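Long-range contact in glutathione reductase (Bartonella henselae, PDB 3O0H), which probably catalyses the NADPH-dependent reduction of glutathione disulfide to glutathione through a bound FAD and a redox-active disulfide: residues S405-G417 against G424-A436. Residues are numbered along the deposited sequence; the frame is centred on the assembly and turned at random.
Sequences SPEKMFMKLVVDG and GAHVLGENAGEIA
The H426 imidazole meets V414 CG2 at its edge, in the ring plane, CD2 lying 3.9 Å from that methyl; the K412 side chain runs obliquely to that of H426, its CE 4.2 Å from CD2. With CG anti to the carbonyl carbon (chi1 -47°), the ring lies over G424, which has no side chain to block it, and both ring nitrogens are held from strand 371-375 and just beyond, ND1 by T373 OG1 and NE2 by L376 O. The F410 ring has the backbone N of K412 over one face, offset toward the rim, and L428 N at its edge; F410 CB packs on L428 CB at 4.1 Å, and helix 232-245 covers both residues through L237. K412 NZ, on the same side of the sheet, ends in salt bridges to E378, D231 and D233. M411, L413, A425 and V427 share the other face: the M411 side chain crosses that of I435 in helix 432-444 at about a right angle, CE 4.2 Å from CD1, and L413, its CD2 3.6 Å from A425 CB, also touches F452 of helix 449-454. M409, bent at chi2 (74°), folds its SD against V427 CG1 (3.9 Å) and its CE against the G429-E430 peptide. Six backbone hydrogen bonds, two to each pair, join F410 to L428, K412 to H426 and V414 to G424, the shortest F410 N to L428 O at 2.8 Å. Beyond them a water donates to K408 O and accepts from E430 N, bridging the strand end to the type II turn that leads into helix 432-444. This antiparallel beta hairpin supplies two adjacent inner strands of the antiparallel sheet in the dimerisation domain of the pyridine nucleotide-disulphide oxidoreductases, whose helix 432-444 packs on the second subunit.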
loop_
_atom_site.group_PDB
_atom_site.type_symbol
_atom_site.label_atom_id
_atom_site.label_comp_id
_atom_site.label_asym_id
_atom_site.label_seq_id
_atom_site.Cartn_x
_atom_site.Cartn_y
_atom_site.Cartn_z
ATOM N N SER B 405 -3.959 6.912 18.522
ATOM C CA SER B 405 -5.122 6.808 17.661
ATOM C C SER B 405 -5.811 5.458 17.913
ATOM O O SER B 405 -5.137 4.448 18.112
ATOM C CB SER B 405 -4.691 6.907 16.194
ATOM O OG SER B 405 -5.683 6.391 15.314
ATOM N N PRO B 406 -7.149 5.431 17.858
ATOM C CA PRO B 406 -7.890 4.164 17.977
ATOM C C PRO B 406 -7.896 3.292 16.703
ATOM O O PRO B 406 -8.453 2.205 16.707
ATOM C CB PRO B 406 -9.317 4.630 18.302
ATOM C CG PRO B 406 -9.429 5.987 17.689
ATOM C CD PRO B 406 -8.050 6.594 17.723
ATOM N N GLU B 407 -7.264 3.753 15.634
ATOM C CA GLU B 407 -7.353 3.063 14.366
ATOM C C GLU B 407 -6.532 1.783 14.401
ATOM O O GLU B 407 -5.353 1.783 14.817
ATOM C CB GLU B 407 -6.902 3.977 13.232
ATOM C CG GLU B 407 -7.758 5.243 13.052
ATOM C CD GLU B 407 -7.228 6.142 11.935
ATOM O OE1 GLU B 407 -6.485 5.630 11.057
ATOM O OE2 GLU B 407 -7.557 7.338 11.924
ATOM N N LYS B 408 -7.197 0.701 14.006
ATOM C CA LYS B 408 -6.613 -0.633 13.852
ATOM C C LYS B 408 -6.414 -0.954 12.381
ATOM O O LYS B 408 -6.872 -0.203 11.492
ATOM C CB LYS B 408 -7.552 -1.707 14.420
ATOM C CG LYS B 408 -8.048 -1.473 15.846
ATOM C CD LYS B 408 -6.949 -1.718 16.875
ATOM C CE LYS B 408 -7.540 -1.809 18.289
ATOM N NZ LYS B 408 -6.492 -1.536 19.298
ATOM N N MET B 409 -5.725 -2.066 12.131
ATOM C CA MET B 409 -5.654 -2.670 10.814
ATOM C C MET B 409 -6.235 -4.056 11.001
ATOM O O MET B 409 -5.897 -4.757 11.976
ATOM C CB MET B 409 -4.214 -2.808 10.313
ATOM C CG MET B 409 -4.076 -3.645 8.980
ATOM S SD MET B 409 -4.619 -2.805 7.476
ATOM C CE MET B 409 -4.227 -1.167 8.013
ATOM N N PHE B 410 -7.107 -4.426 10.085
ATOM C CA PHE B 410 -7.719 -5.751 10.067
ATOM C C PHE B 410 -7.329 -6.475 8.780
ATOM O O PHE B 410 -7.443 -5.905 7.701
ATOM C CB PHE B 410 -9.216 -5.582 10.135
ATOM C CG PHE B 410 -9.949 -6.811 9.787
ATOM C CD1 PHE B 410 -10.121 -7.808 10.741
ATOM C CD2 PHE B 410 -10.434 -7.004 8.489
ATOM C CE1 PHE B 410 -10.773 -8.964 10.446
ATOM C CE2 PHE B 410 -11.127 -8.183 8.168
ATOM C CZ PHE B 410 -11.274 -9.163 9.144
ATOM N N MET B 411 -6.843 -7.705 8.874
ATOM C CA MET B 411 -6.512 -8.495 7.676
ATOM C C MET B 411 -7.038 -9.912 7.900
ATOM O O MET B 411 -6.860 -10.497 8.994
ATOM C CB MET B 411 -5.007 -8.560 7.437
ATOM C CG MET B 411 -4.378 -7.231 7.027
ATOM S SD MET B 411 -2.541 -7.227 7.098
ATOM C CE MET B 411 -2.178 -5.637 6.354
ATOM N N LYS B 412 -7.699 -10.467 6.896
ATOM C CA LYS B 412 -8.192 -11.834 7.032
ATOM C C LYS B 412 -7.983 -12.601 5.727
ATOM O O LYS B 412 -8.297 -12.111 4.662
ATOM C CB LYS B 412 -9.643 -11.828 7.482
ATOM C CG LYS B 412 -10.234 -13.200 7.644
ATOM C CD LYS B 412 -11.569 -13.191 8.357
ATOM C CE LYS B 412 -12.709 -12.798 7.442
ATOM N NZ LYS B 412 -14.037 -12.646 8.112
ATOM N N LEU B 413 -7.380 -13.787 5.808
ATOM C CA LEU B 413 -7.288 -14.663 4.645
ATOM C C LEU B 413 -8.211 -15.864 4.853
ATOM O O LEU B 413 -8.279 -16.433 5.915
ATOM C CB LEU B 413 -5.853 -15.087 4.443
ATOM C CG LEU B 413 -4.829 -13.987 4.192
ATOM C CD1 LEU B 413 -3.414 -14.552 4.129
ATOM C CD2 LEU B 413 -5.180 -13.225 2.941
ATOM N N VAL B 414 -8.934 -16.225 3.804
ATOM C CA VAL B 414 -9.903 -17.274 3.850
ATOM C C VAL B 414 -9.331 -18.373 2.954
ATOM O O VAL B 414 -9.043 -18.159 1.781
ATOM C CB VAL B 414 -11.257 -16.817 3.357
ATOM C CG1 VAL B 414 -12.224 -18.012 3.387
ATOM C CG2 VAL B 414 -11.831 -15.669 4.210
ATOM N N VAL B 415 -9.150 -19.545 3.512
ATOM C CA VAL B 415 -8.345 -20.572 2.817
ATOM C C VAL B 415 -9.144 -21.871 2.640
ATOM O O VAL B 415 -9.828 -22.299 3.559
ATOM C CB VAL B 415 -7.005 -20.772 3.582
ATOM C CG1 VAL B 415 -6.187 -21.930 2.987
ATOM C CG2 VAL B 415 -6.199 -19.438 3.580
ATOM N N ASP B 416 -9.060 -22.483 1.457
ATOM C CA ASP B 416 -9.666 -23.784 1.232
ATOM C C ASP B 416 -8.675 -24.774 1.816
ATOM O O ASP B 416 -7.580 -24.931 1.313
ATOM C CB ASP B 416 -9.919 -23.994 -0.271
ATOM C CG ASP B 416 -10.349 -25.435 -0.626
ATOM O OD1 ASP B 416 -10.463 -26.273 0.274
ATOM O OD2 ASP B 416 -10.543 -25.691 -1.829
ATOM N N GLY B 417 -9.062 -25.419 2.899
ATOM C CA GLY B 417 -8.206 -26.395 3.609
ATOM C C GLY B 417 -7.752 -27.620 2.823
ATOM O O GLY B 417 -6.737 -28.214 3.145
ATOM N N GLY B 424 -10.159 -16.095 -0.457
ATOM C CA GLY B 424 -10.689 -14.769 -0.125
ATOM C C GLY B 424 -9.680 -13.984 0.715
ATOM O O GLY B 424 -8.913 -14.577 1.473
ATOM N N ALA B 425 -9.696 -12.656 0.584
ATOM C CA ALA B 425 -8.823 -11.794 1.363
ATOM C C ALA B 425 -9.555 -10.459 1.571
ATOM O O ALA B 425 -10.087 -9.867 0.610
ATOM C CB ALA B 425 -7.450 -11.560 0.644
ATOM N N HIS B 426 -9.526 -10.000 2.823
ATOM C CA HIS B 426 -10.333 -8.880 3.317
ATOM C C HIS B 426 -9.505 -8.005 4.236
ATOM O O HIS B 426 -8.843 -8.511 5.132
ATOM C CB HIS B 426 -11.566 -9.424 4.040
ATOM C CG HIS B 426 -12.245 -10.495 3.264
ATOM N ND1 HIS B 426 -12.950 -10.236 2.106
ATOM C CD2 HIS B 426 -12.231 -11.844 3.409
ATOM C CE1 HIS B 426 -13.371 -11.379 1.598
ATOM N NE2 HIS B 426 -12.973 -12.369 2.386
ATOM N N VAL B 427 -9.529 -6.692 4.001
ATOM C CA VAL B 427 -8.626 -5.769 4.654
ATOM C C VAL B 427 -9.441 -4.538 5.026
ATOM O O VAL B 427 -10.254 -4.050 4.228
ATOM C CB VAL B 427 -7.457 -5.368 3.749
ATOM C CG1 VAL B 427 -6.449 -4.410 4.450
ATOM C CG2 VAL B 427 -6.693 -6.573 3.192
ATOM N N LEU B 428 -9.222 -4.048 6.230
ATOM C CA LEU B 428 -9.811 -2.801 6.672
ATOM C C LEU B 428 -8.771 -2.024 7.427
ATOM O O LEU B 428 -8.164 -2.570 8.337
ATOM C CB LEU B 428 -11.049 -3.070 7.513
ATOM C CG LEU B 428 -11.611 -1.825 8.207
ATOM C CD1 LEU B 428 -13.106 -1.954 8.266
ATOM C CD2 LEU B 428 -11.002 -1.600 9.584
ATOM N N GLY B 429 -8.617 -0.736 7.095
ATOM C CA GLY B 429 -7.639 0.136 7.668
ATOM C C GLY B 429 -6.893 0.879 6.563
ATOM O O GLY B 429 -7.286 0.891 5.378
ATOM N N GLU B 430 -5.800 1.483 6.958
ATOM C CA GLU B 430 -5.086 2.426 6.095
ATOM C C GLU B 430 -4.621 1.766 4.759
ATOM O O GLU B 430 -3.978 0.704 4.763
ATOM C CB GLU B 430 -3.921 3.024 6.921
ATOM C CG GLU B 430 -2.864 3.746 6.132
ATOM C CD GLU B 430 -1.912 4.497 7.029
ATOM O OE1 GLU B 430 -2.345 4.883 8.154
ATOM O OE2 GLU B 430 -0.735 4.671 6.610
ATOM N N ASN B 431 -4.996 2.384 3.629
ATOM C CA ASN B 431 -4.640 1.910 2.292
ATOM C C ASN B 431 -5.141 0.507 1.973
ATOM O O ASN B 431 -4.607 -0.155 1.098
ATOM C CB ASN B 431 -3.112 2.014 2.084
ATOM C CG ASN B 431 -2.631 3.433 2.178
ATOM O OD1 ASN B 431 -1.653 3.708 2.838
ATOM N ND2 ASN B 431 -3.334 4.350 1.528
ATOM N N ALA B 432 -6.244 0.108 2.605
ATOM C CA ALA B 432 -6.807 -1.224 2.431
ATOM C C ALA B 432 -7.067 -1.541 0.937
ATOM O O ALA B 432 -6.859 -2.652 0.512
ATOM C CB ALA B 432 -8.103 -1.371 3.249
ATOM N N GLY B 433 -7.500 -0.555 0.160
ATOM C CA GLY B 433 -7.671 -0.743 -1.278
ATOM C C GLY B 433 -6.397 -1.094 -2.033
ATOM O O GLY B 433 -6.415 -1.984 -2.913
ATOM N N GLU B 434 -5.325 -0.344 -1.776
ATOM C CA GLU B 434 -4.002 -0.649 -2.343
ATOM C C GLU B 434 -3.587 -2.070 -1.973
ATOM O O GLU B 434 -3.172 -2.881 -2.828
ATOM C CB GLU B 434 -2.935 0.320 -1.839
ATOM C CG GLU B 434 -3.137 1.770 -2.121
ATOM C CD GLU B 434 -2.996 2.102 -3.600
ATOM O OE1 GLU B 434 -2.496 1.228 -4.343
ATOM O OE2 GLU B 434 -3.379 3.238 -3.984
ATOM N N ILE B 435 -3.723 -2.397 -0.699
ATOM C CA ILE B 435 -3.298 -3.708 -0.229
ATOM C C ILE B 435 -4.079 -4.826 -0.880
ATOM O O ILE B 435 -3.503 -5.822 -1.313
ATOM C CB ILE B 435 -3.404 -3.817 1.301
ATOM C CG1 ILE B 435 -2.393 -2.873 1.948
ATOM C CG2 ILE B 435 -3.249 -5.275 1.748
ATOM C CD1 ILE B 435 -2.630 -2.641 3.475
ATOM N N ALA B 436 -5.390 -4.668 -0.955
ATOM C CA ALA B 436 -6.229 -5.684 -1.567
ATOM C C ALA B 436 -5.942 -5.848 -3.069
ATOM O O ALA B 436 -5.887 -7.000 -3.587
ATOM C CB ALA B 436 -7.718 -5.367 -1.300
HETATM O O HOH W 1 -5.465 1.500 9.907
#